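Side-chain contacts in chitin oligosaccahride binding protein NagB1 (PDB 7EHP), which binds short chitin oligosaccharides, N,N'-diacetylchitobiose and N,N',N''-triacetylchitotriose, and probably serves as the extracellular solute-binding component of a bacterial sugar uptake system: residues Y111-A116 with E302-M307; K97-Q102 with G280-G285; A25-A30 with E310-R315. All blocks are in the same frame, centred on the assembly; numbering follows the deposited sequence.

Contact 1: residues Y111-A116 with E302-M307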
loop_
_atom_site.group_PDB
_atom_site.type_symbol
_atom_site.label_atom_id
_atom_site.label_comp_id
_atom_site.label_asym_id
_atom_site.label_seq_id
_atom_site.Cartn_x
_atom_site.Cartn_y
_atom_site.Cartn_z
ATOM N N TYR A 111 -2.136 -19.054 0.097
ATOM C CA TYR A 111 -0.683 -19.067 -0.062
ATOM C C TYR A 111 0.018 -17.865 0.565
ATOM O O TYR A 111 1.229 -17.691 0.364
ATOM C CB TYR A 111 -0.297 -19.173 -1.543
ATOM C CG TYR A 111 -0.824 -20.417 -2.248
ATOM C CD1 TYR A 111 -2.148 -20.486 -2.672
ATOM C CD2 TYR A 111 -0.004 -21.530 -2.470
ATOM C CE1 TYR A 111 -2.639 -21.610 -3.320
ATOM C CE2 TYR A 111 -0.493 -22.676 -3.118
ATOM C CZ TYR A 111 -1.815 -22.700 -3.539
ATOM O OH TYR A 111 -2.342 -23.791 -4.190
ATOM N N GLY A 112 -0.693 -17.049 1.324
ATOM C CA GLY A 112 -0.063 -16.022 2.130
ATOM C C GLY A 112 -1.072 -15.507 3.125
ATOM O O GLY A 112 -2.264 -15.834 3.058
ATOM N N LEU A 113 -0.579 -14.704 4.066
ATOM C CA LEU A 113 -1.421 -14.150 5.126
ATOM C C LEU A 113 -1.169 -12.653 5.223
ATOM O O LEU A 113 -0.011 -12.238 5.448
ATOM C CB LEU A 113 -1.153 -14.846 6.470
ATOM C CG LEU A 113 -1.433 -16.354 6.552
ATOM C CD1 LEU A 113 -0.984 -16.948 7.901
ATOM C CD2 LEU A 113 -2.908 -16.666 6.268
ATOM N N PRO A 114 -2.195 -11.813 5.075
ATOM C CA PRO A 114 -1.994 -10.372 5.241
ATOM C C PRO A 114 -1.761 -10.039 6.700
ATOM O O PRO A 114 -2.430 -10.575 7.589
ATOM C CB PRO A 114 -3.318 -9.775 4.743
ATOM C CG PRO A 114 -4.310 -10.838 5.057
ATOM C CD PRO A 114 -3.592 -12.122 4.712
ATOM N N THR A 115 -0.788 -9.162 6.949
ATOM C CA THR A 115 -0.548 -8.717 8.313
ATOM C C THR A 115 -1.283 -7.440 8.637
ATOM O O THR A 115 -1.301 -7.045 9.804
ATOM C CB THR A 115 0.941 -8.470 8.581
ATOM O OG1 THR A 115 1.447 -7.543 7.615
ATOM C CG2 THR A 115 1.751 -9.791 8.572
ATOM N N ALA A 116 -1.834 -6.763 7.628
ATOM C CA ALA A 116 -2.483 -5.482 7.833
ATOM C C ALA A 116 -3.660 -5.332 6.881
ATOM O O ALA A 116 -3.698 -5.937 5.810
ATOM C CB ALA A 116 -1.521 -4.312 7.605
ATOM N N GLU A 302 5.627 -21.419 13.915
ATOM C CA GLU A 302 5.806 -20.516 15.050
ATOM C C GLU A 302 5.655 -19.062 14.623
ATOM O O GLU A 302 5.012 -18.262 15.316
ATOM C CB GLU A 302 7.173 -20.739 15.686
ATOM C CG GLU A 302 7.275 -21.964 16.569
ATOM C CD GLU A 302 6.133 -22.059 17.575
ATOM O OE1 GLU A 302 5.914 -21.082 18.330
ATOM O OE2 GLU A 302 5.471 -23.126 17.626
ATOM N N PHE A 303 6.247 -18.696 13.490
ATOM C CA PHE A 303 6.097 -17.322 13.017
ATOM C C PHE A 303 4.624 -16.978 12.834
ATOM O O PHE A 303 4.149 -15.930 13.293
ATOM C CB PHE A 303 6.854 -17.113 11.705
ATOM C CG PHE A 303 6.633 -15.746 11.105
ATOM C CD1 PHE A 303 7.407 -14.675 11.522
ATOM C CD2 PHE A 303 5.606 -15.527 10.168
ATOM C CE1 PHE A 303 7.200 -13.386 10.986
ATOM C CE2 PHE A 303 5.377 -14.243 9.641
ATOM C CZ PHE A 303 6.190 -13.178 10.057
ATOM N N ILE A 304 3.882 -17.867 12.179
ATOM C CA ILE A 304 2.455 -17.632 11.975
ATOM C C ILE A 304 1.738 -17.497 13.310
ATOM O O ILE A 304 0.930 -16.578 13.512
ATOM C CB ILE A 304 1.862 -18.759 11.117
ATOM C CG1 ILE A 304 2.406 -18.662 9.695
ATOM C CG2 ILE A 304 0.343 -18.686 11.125
ATOM C CD1 ILE A 304 2.013 -19.825 8.821
ATOM N N LYS A 305 2.040 -18.389 14.252
ATOM C CA LYS A 305 1.340 -18.372 15.531
ATOM C C LYS A 305 1.597 -17.075 16.286
ATOM O O LYS A 305 0.698 -16.545 16.947
ATOM C CB LYS A 305 1.761 -19.582 16.370
ATOM C CG LYS A 305 0.889 -19.776 17.588
ATOM C CD LYS A 305 1.119 -21.129 18.225
ATOM C CE LYS A 305 0.592 -21.121 19.653
ATOM N NZ LYS A 305 1.000 -22.320 20.424
ATOM N N ILE A 306 2.812 -16.536 16.188
ATOM C CA ILE A 306 3.131 -15.321 16.929
ATOM C C ILE A 306 2.661 -14.077 16.169
ATOM O O ILE A 306 1.950 -13.227 16.721
ATOM C CB ILE A 306 4.641 -15.280 17.239
ATOM C CG1 ILE A 306 5.025 -16.504 18.080
ATOM C CG2 ILE A 306 5.018 -14.005 17.972
ATOM C CD1 ILE A 306 6.454 -17.000 17.863
ATOM N N MET A 307 3.030 -13.952 14.890
ATOM C CA MET A 307 2.680 -12.737 14.143
ATOM C C MET A 307 1.168 -12.571 14.022
ATOM O O MET A 307 0.628 -11.477 14.231
ATOM C CB MET A 307 3.327 -12.769 12.757
ATOM C CG MET A 307 2.913 -11.626 11.803
ATOM S SD MET A 307 3.392 -9.989 12.401
ATOM C CE MET A 307 4.997 -9.790 11.639
#
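Leu113 lays its CD1 methyl against the CG2 branch of Ile304, 3.9 Å from carbon to carbon, the two side chains crossing at about a right angle. This is helix-on-sheet packing in the fold of the extracellular solute-binding proteins (periplasmic-binding-protein clan): strand 109-125, a long member of the mixed sheet, lies beneath helix 294-307, and no hydrogen bond joins the two segments. With CG2 anti to the backbone N of Ile304, that branch is the one that reaches the strand. Leu89 of helix 86-92 also packs on Leu113, while Ile88 and Leu92 of the same helix touch Ile304, so helix 86-92 flanks the pair.

Two residues further along the strand, Thr115 makes the second touch. Its methyl and its hydroxyl are put to separate uses. With chi1 at 55°, OG1 sits between the backbone N and the carbonyl carbon and makes a weak hydrogen bond to Asn284 O. The apolar branch is thereby turned to Met307. Thr115 belongs to the glycan pocket, and its side chain comes within about 3 Å of a bound sugar, so the helix packs directly behind a ligand-contacting residue. Met307 is bent at chi2 and chi3, and its CB rests over one face of the Phe303 ring. Thr115 CG2 meets Met307 CG at 3.9 Å, with the sulfur SD slightly farther from the same methyl at 4.2 Å.

Contact 2: residues K97-Q102 with G280-G285. With NAG (2-acetamido-2-deoxy-beta-D-glucopyranose), chain C; NAG (2-acetamido-2-deoxy-beta-D-glucopyranose), chain B.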
loop_
_atom_site.group_PDB
_atom_site.type_symbol
_atom_site.label_atom_id
_atom_site.label_comp_id
_atom_site.label_asym_id
_atom_site.label_seq_id
_atom_site.Cartn_x
_atom_site.Cartn_y
_atom_site.Cartn_z
ATOM N N LYS A 97 -10.429 -16.281 11.643
ATOM C CA LYS A 97 -10.148 -15.011 12.271
ATOM C C LYS A 97 -9.587 -14.001 11.256
ATOM O O LYS A 97 -9.304 -12.851 11.615
ATOM C CB LYS A 97 -9.208 -15.222 13.489
ATOM C CG LYS A 97 -8.795 -13.991 14.325
ATOM C CD LYS A 97 -8.000 -14.373 15.606
ATOM C CE LYS A 97 -8.867 -14.597 16.863
ATOM N NZ LYS A 97 -9.328 -13.309 17.484
ATOM N N PHE A 98 -9.470 -14.404 9.974
ATOM C CA PHE A 98 -9.142 -13.518 8.855
ATOM C C PHE A 98 -10.411 -13.154 8.092
ATOM O O PHE A 98 -10.943 -14.001 7.358
ATOM C CB PHE A 98 -8.156 -14.187 7.902
ATOM C CG PHE A 98 -6.759 -14.291 8.420
ATOM C CD1 PHE A 98 -5.884 -13.228 8.306
ATOM C CD2 PHE A 98 -6.300 -15.472 8.968
ATOM C CE1 PHE A 98 -4.587 -13.335 8.757
ATOM C CE2 PHE A 98 -4.996 -15.586 9.417
ATOM C CZ PHE A 98 -4.143 -14.519 9.318
ATOM N N PRO A 99 -10.915 -11.926 8.184
ATOM C CA PRO A 99 -12.111 -11.583 7.396
ATOM C C PRO A 99 -11.914 -11.690 5.883
ATOM O O PRO A 99 -12.908 -11.842 5.154
ATOM C CB PRO A 99 -12.426 -10.148 7.845
ATOM C CG PRO A 99 -11.164 -9.658 8.514
ATOM C CD PRO A 99 -10.565 -10.867 9.145
ATOM N N ASN A 100 -10.678 -11.668 5.380
ATOM C CA ASN A 100 -10.484 -11.541 3.934
ATOM C C ASN A 100 -9.096 -12.043 3.556
ATOM O O ASN A 100 -8.090 -11.375 3.836
ATOM C CB ASN A 100 -10.689 -10.088 3.505
ATOM C CG ASN A 100 -10.794 -9.922 2.005
ATOM O OD1 ASN A 100 -10.227 -10.699 1.230
ATOM N ND2 ASN A 100 -11.512 -8.884 1.583
ATOM N N LEU A 101 -9.049 -13.210 2.914
ATOM C CA LEU A 101 -7.819 -13.758 2.350
ATOM C C LEU A 101 -7.866 -13.836 0.826
ATOM O O LEU A 101 -7.077 -14.576 0.228
ATOM C CB LEU A 101 -7.549 -15.152 2.930
ATOM C CG LEU A 101 -7.408 -15.272 4.443
ATOM C CD1 LEU A 101 -7.367 -16.756 4.881
ATOM C CD2 LEU A 101 -6.155 -14.529 4.880
ATOM N N GLN A 102 -8.770 -13.080 0.185
ATOM C CA GLN A 102 -9.050 -13.275 -1.239
ATOM C C GLN A 102 -7.824 -13.012 -2.113
ATOM O O GLN A 102 -7.585 -13.739 -3.085
ATOM C CB GLN A 102 -10.219 -12.381 -1.664
ATOM C CG GLN A 102 -11.595 -12.874 -1.189
ATOM C CD GLN A 102 -12.667 -11.782 -1.246
ATOM O OE1 GLN A 102 -12.652 -10.915 -2.132
ATOM N NE2 GLN A 102 -13.600 -11.820 -0.295
ATOM N N GLY A 280 -8.513 0.345 -0.617
ATOM C CA GLY A 280 -8.180 -0.387 0.590
ATOM C C GLY A 280 -8.310 -1.875 0.378
ATOM O O GLY A 280 -8.968 -2.332 -0.563
ATOM N N GLY A 281 -7.669 -2.632 1.265
ATOM C CA GLY A 281 -7.781 -4.074 1.203
ATOM C C GLY A 281 -6.762 -4.747 2.103
ATOM O O GLY A 281 -6.124 -4.110 2.942
ATOM N N TYR A 282 -6.599 -6.043 1.878
ATOM C CA TYR A 282 -5.786 -6.923 2.724
ATOM C C TYR A 282 -4.677 -7.509 1.857
ATOM O O TYR A 282 -4.704 -8.694 1.514
ATOM C CB TYR A 282 -6.651 -8.032 3.342
ATOM C CG TYR A 282 -7.828 -7.548 4.155
ATOM C CD1 TYR A 282 -8.980 -7.064 3.542
ATOM C CD2 TYR A 282 -7.796 -7.590 5.541
ATOM C CE1 TYR A 282 -10.061 -6.616 4.297
ATOM C CE2 TYR A 282 -8.870 -7.155 6.299
ATOM C CZ TYR A 282 -9.997 -6.672 5.676
ATOM O OH TYR A 282 -11.048 -6.230 6.449
ATOM N N SER A 283 -3.699 -6.676 1.508
ATOM C CA SER A 283 -2.842 -6.934 0.354
ATOM C C SER A 283 -1.463 -7.478 0.687
ATOM O O SER A 283 -0.849 -8.126 -0.171
ATOM C CB SER A 283 -2.641 -5.635 -0.424
ATOM O OG SER A 283 -1.971 -4.713 0.421
ATOM N N ASN A 284 -0.929 -7.169 1.869
ATOM C CA ASN A 284 0.495 -7.323 2.145
ATOM C C ASN A 284 0.703 -8.021 3.480
ATOM O O ASN A 284 0.143 -7.605 4.500
ATOM C CB ASN A 284 1.214 -5.970 2.166
ATOM C CG ASN A 284 2.724 -6.122 2.294
ATOM O OD1 ASN A 284 3.394 -5.300 2.917
ATOM N ND2 ASN A 284 3.261 -7.182 1.700
ATOM N N GLY A 285 1.513 -9.068 3.464
ATOM C CA GLY A 285 1.828 -9.826 4.654
ATOM C C GLY A 285 3.050 -10.669 4.390
ATOM O O GLY A 285 4.059 -10.140 3.906
HETATM C C1 NAG C . 4.327 -1.454 4.142
HETATM C C2 NAG C . 2.900 -1.875 3.797
HETATM C C3 NAG C . 2.725 -1.939 2.279
HETATM C C4 NAG C . 3.266 -0.684 1.587
HETATM C C5 NAG C . 4.634 -0.283 2.159
HETATM C C6 NAG C . 5.195 1.022 1.635
HETATM C C7 NAG C . 2.095 -3.288 5.648
HETATM C C8 NAG C . 1.763 -4.688 6.076
HETATM N N2 NAG C . 2.558 -3.155 4.400
HETATM O O1 NAG C . 4.491 -1.440 5.518
HETATM O O3 NAG C . 1.345 -2.148 1.986
HETATM O O4 NAG C . 3.515 -1.028 0.229
HETATM O O5 NAG C . 4.586 -0.183 3.588
HETATM O O6 NAG C . 6.575 1.135 1.977
HETATM O O7 NAG C . 1.960 -2.327 6.404
HETATM C C1 NAG B . 2.533 -0.564 -0.695
HETATM C C2 NAG B . 3.025 -0.962 -2.082
HETATM C C3 NAG B . 2.020 -0.527 -3.139
HETATM C C4 NAG B . 0.651 -1.102 -2.816
HETATM C C5 NAG B . 0.235 -0.715 -1.398
HETATM C C6 NAG B . -1.077 -1.332 -0.968
HETATM C C7 NAG B . 5.390 -1.210 -2.701
HETATM C C8 NAG B . 6.670 -0.506 -2.977
HETATM N N2 NAG B . 4.350 -0.431 -2.368
HETATM O O3 NAG B . 2.449 -0.993 -4.409
HETATM O O4 NAG B . -0.324 -0.610 -3.726
HETATM O O5 NAG B . 1.229 -1.136 -0.455
HETATM O O6 NAG B . -1.086 -2.744 -1.143
HETATM O O7 NAG B . 5.290 -2.439 -2.785
HETATM O O HOH W 1 -6.361 -10.927 1.260
#
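Asn100 begins its contact with Tyr282 at CB, which lies over one face of the phenol ring as a CH-pi contact, 3.7 Å from the ring centroid and displaced toward CD1 and CE1. Its next atom, CG, is anti to the backbone N (chi1 -168°), which carries the amide along the ring beyond CB, and stands 3.7 Å from Tyr282 CD1. At the tip the amide divides: ND2 stays near the same two ring carbons, 3.7 Å from Tyr282 CD1, with amide and ring planes 32° apart, whereas OD1 turns back to its own chain. There it accepts from Gln102 N at 3.0 Å, almost in line with its carbonyl bond, closing an Asx turn that fixes the amide's rotation.

The loop 97-102 thus rests on strand 277-288 of the solute-binding fold, just where that strand enters the sugar site. The residues following Tyr282 are pocket residues: Ser283 OG shares a hydrogen bond with O6 of the chain B sugar, and Asn284 OD1 accepts from N2 of the chain C sugar at 2.7 Å. Asn284 ND2 is hydrogen-bonded to Leu67 O and Asp66 OD1.

Pro99 reaches the far end of the phenol, its CG 4.0 Å from Tyr282 OH. Were Tyr282 replaced by an alanine, Asn100 CB and Pro99 CG would probably lose the ring they pack on, and a gap would open between loop and strand. A water donates to both Asn100 O and Tyr282 O, at 2.8 Å from the latter.

Contact 3: residues A25-A30 with E310-R315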
loop_
_atom_site.group_PDB
_atom_site.type_symbol
_atom_site.label_atom_id
_atom_site.label_comp_id
_atom_site.label_asym_id
_atom_site.label_seq_id
_atom_site.Cartn_x
_atom_site.Cartn_y
_atom_site.Cartn_z
ATOM N N ALA A 25 11.176 -12.974 16.273
ATOM C CA ALA A 25 12.276 -13.865 15.918
ATOM C C ALA A 25 12.855 -14.584 17.151
ATOM O O ALA A 25 12.946 -15.815 17.142
ATOM C CB ALA A 25 13.342 -13.077 15.147
ATOM N N GLN A 26 13.253 -13.861 18.236
ATOM C CA GLN A 26 13.506 -14.592 19.497
ATOM C C GLN A 26 12.412 -15.550 19.919
ATOM O O GLN A 26 12.754 -16.638 20.397
ATOM C CB GLN A 26 13.813 -13.765 20.739
ATOM C CG GLN A 26 12.964 -12.510 21.114
ATOM C CD GLN A 26 13.212 -12.341 22.609
ATOM O OE1 GLN A 26 13.427 -13.447 23.283
ATOM N NE2 GLN A 26 13.419 -11.100 23.174
ATOM N N ARG A 27 11.127 -15.189 19.826
ATOM C CA ARG A 27 10.144 -16.128 20.362
ATOM C C ARG A 27 10.127 -17.400 19.536
ATOM O O ARG A 27 9.984 -18.498 20.084
ATOM C CB ARG A 27 8.804 -15.442 20.412
ATOM C CG ARG A 27 8.651 -14.513 21.574
ATOM C CD ARG A 27 7.185 -14.252 21.744
ATOM N NE ARG A 27 6.919 -12.888 22.144
ATOM C CZ ARG A 27 5.702 -12.430 22.426
ATOM N NH1 ARG A 27 4.644 -13.243 22.338
ATOM N NH2 ARG A 27 5.549 -11.157 22.792
ATOM N N MET A 28 10.319 -17.270 18.217
ATOM C CA MET A 28 10.465 -18.457 17.381
ATOM C C MET A 28 11.671 -19.274 17.822
ATOM O O MET A 28 11.601 -20.502 17.902
ATOM C CB MET A 28 10.633 -18.058 15.920
ATOM C CG MET A 28 9.371 -17.524 15.251
ATOM S SD MET A 28 9.865 -16.503 13.840
ATOM C CE MET A 28 10.606 -17.674 12.712
ATOM N N GLU A 29 12.788 -18.599 18.117
ATOM C CA GLU A 29 13.998 -19.322 18.497
ATOM C C GLU A 29 13.806 -20.059 19.820
ATOM O O GLU A 29 14.236 -21.211 19.969
ATOM C CB GLU A 29 15.179 -18.350 18.547
ATOM C CG GLU A 29 15.691 -18.003 17.148
ATOM C CD GLU A 29 16.654 -16.826 17.120
ATOM O OE1 GLU A 29 16.736 -16.091 18.127
ATOM O OE2 GLU A 29 17.343 -16.652 16.087
ATOM N N ALA A 30 13.134 -19.426 20.779
ATOM C CA ALA A 30 12.866 -20.083 22.053
ATOM C C ALA A 30 11.946 -21.288 21.887
ATOM O O ALA A 30 12.034 -22.242 22.658
ATOM C CB ALA A 30 12.255 -19.080 23.024
ATOM N N GLU A 310 -3.748 -11.866 18.269
ATOM C CA GLU A 310 -4.337 -10.616 18.703
ATOM C C GLU A 310 -3.321 -9.755 19.433
ATOM O O GLU A 310 -3.371 -8.517 19.326
ATOM C CB GLU A 310 -5.596 -10.893 19.532
ATOM C CG GLU A 310 -6.194 -9.664 20.183
ATOM C CD GLU A 310 -7.670 -9.819 20.496
ATOM O OE1 GLU A 310 -8.301 -10.755 19.951
ATOM O OE2 GLU A 310 -8.188 -8.995 21.282
ATOM N N GLU A 311 -2.355 -10.387 20.113
ATOM C CA GLU A 311 -1.298 -9.631 20.783
ATOM C C GLU A 311 -0.504 -8.791 19.783
ATOM O O GLU A 311 -0.277 -7.596 19.993
ATOM C CB GLU A 311 -0.356 -10.575 21.538
ATOM C CG GLU A 311 0.949 -9.886 21.948
ATOM C CD GLU A 311 2.020 -10.833 22.465
ATOM O OE1 GLU A 311 1.857 -12.068 22.353
ATOM O OE2 GLU A 311 3.039 -10.334 22.975
ATOM N N MET A 312 -0.061 -9.400 18.689
ATOM C CA MET A 312 0.797 -8.633 17.804
ATOM C C MET A 312 -0.020 -7.669 16.944
ATOM O O MET A 312 0.424 -6.548 16.676
ATOM C CB MET A 312 1.638 -9.573 16.948
ATOM C CG MET A 312 2.728 -10.309 17.729
ATOM S SD MET A 312 3.920 -9.174 18.455
ATOM C CE MET A 312 4.730 -10.175 19.718
ATOM N N GLN A 313 -1.224 -8.083 16.527
ATOM C CA GLN A 313 -2.122 -7.192 15.797
ATOM C C GLN A 313 -2.436 -5.938 16.603
ATOM O O GLN A 313 -2.414 -4.819 16.067
ATOM C CB GLN A 313 -3.411 -7.932 15.443
ATOM C CG GLN A 313 -3.235 -8.983 14.379
ATOM C CD GLN A 313 -3.185 -8.393 12.978
ATOM O OE1 GLN A 313 -4.222 -8.041 12.403
ATOM N NE2 GLN A 313 -1.983 -8.283 12.422
ATOM N N LYS A 314 -2.743 -6.101 17.895
ATOM C CA LYS A 314 -3.003 -4.928 18.734
ATOM C C LYS A 314 -1.749 -4.089 18.922
ATOM O O LYS A 314 -1.813 -2.850 18.906
ATOM C CB LYS A 314 -3.540 -5.351 20.102
ATOM C CG LYS A 314 -5.023 -5.663 20.147
ATOM C CD LYS A 314 -5.414 -6.159 21.540
ATOM C CE LYS A 314 -6.899 -6.019 21.792
ATOM N NZ LYS A 314 -7.319 -6.881 22.929
ATOM N N ARG A 315 -0.600 -4.747 19.112
ATOM C CA ARG A 315 0.646 -4.027 19.352
ATOM C C ARG A 315 0.964 -3.079 18.195
ATOM O O ARG A 315 1.254 -1.891 18.402
ATOM C CB ARG A 315 1.779 -5.030 19.575
ATOM C CG ARG A 315 3.159 -4.395 19.649
ATOM C CD ARG A 315 4.200 -5.353 20.215
ATOM N NE ARG A 315 5.561 -4.824 20.061
ATOM C CZ ARG A 315 6.668 -5.513 20.324
ATOM N NH1 ARG A 315 6.576 -6.765 20.771
ATOM N NH2 ARG A 315 7.865 -4.956 20.150
#
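The backbones of helices 15-31 and 310-320 stay well apart here, Arg27 CA and Met312 CA being 12.3 Å from each other, so long side chains span the interval. Arg27 and Glu311 enter it from opposite directions and meet in a salt bridge. The guanidinium presents its end, with each terminal nitrogen going to a separate oxygen: NH1 donates to Glu311 OE1 at 3.0 Å, and NH2 to Glu311 OE2 at 2.6 Å. Both bonds are nearly straight. The oxygens lie close to the guanidinium plane and are approached on their syn sides, though from out of the carboxylate plane, the two flat groups being turned 36° against each other. Glu311 reaches this position through an extended chain, its CG anti to the backbone N with chi1 at 165°.

In this solute-binding fold the bridge joins two helices far apart in sequence, about 23 Å from the centre of the chain, with the nearest bound sugar about 12 Å from the Met312 side chain. Helix 294-307 lies alongside, its Ile306 touching Arg27 and its Glu302, Phe303 and Ile306 packing on Met28.

Beneath the bridge, Met312 brings its terminal methyl over one face of the guanidinium, CE standing 3.3 Å from Arg27 NH2. A bend at chi2 directs the thioether there, and Met20 of helix 15-31 also packs on it. A second positive group lies nearby, Arg315 NH1 being 4.9 Å from Arg27 NH2; Arg315 is itself paired with Asp23 and Glu319, which probably offsets the like charges.

From the N terminus, helix 15-31 supplies the first half of contact 3, whose partner arrives only at 310-315; this widest loop encloses both other contacts. Next comes 97-102, then 111-116, and much later 280-285 and 302-307, so contacts 1 and 2 cross, their segments alternating along the chain. They meet in the sheet, where strands 109-125 and 277-288 are neighbours and Thr115 N probably bonds to Asn284 O. Helix 294-307 follows strand 277-288 and leads into helix 310-320, where Gln313 NE2 probably bonds to Thr115 O. Together the contacts tie a loop, a sheet bordering the glycan pocket and three helices.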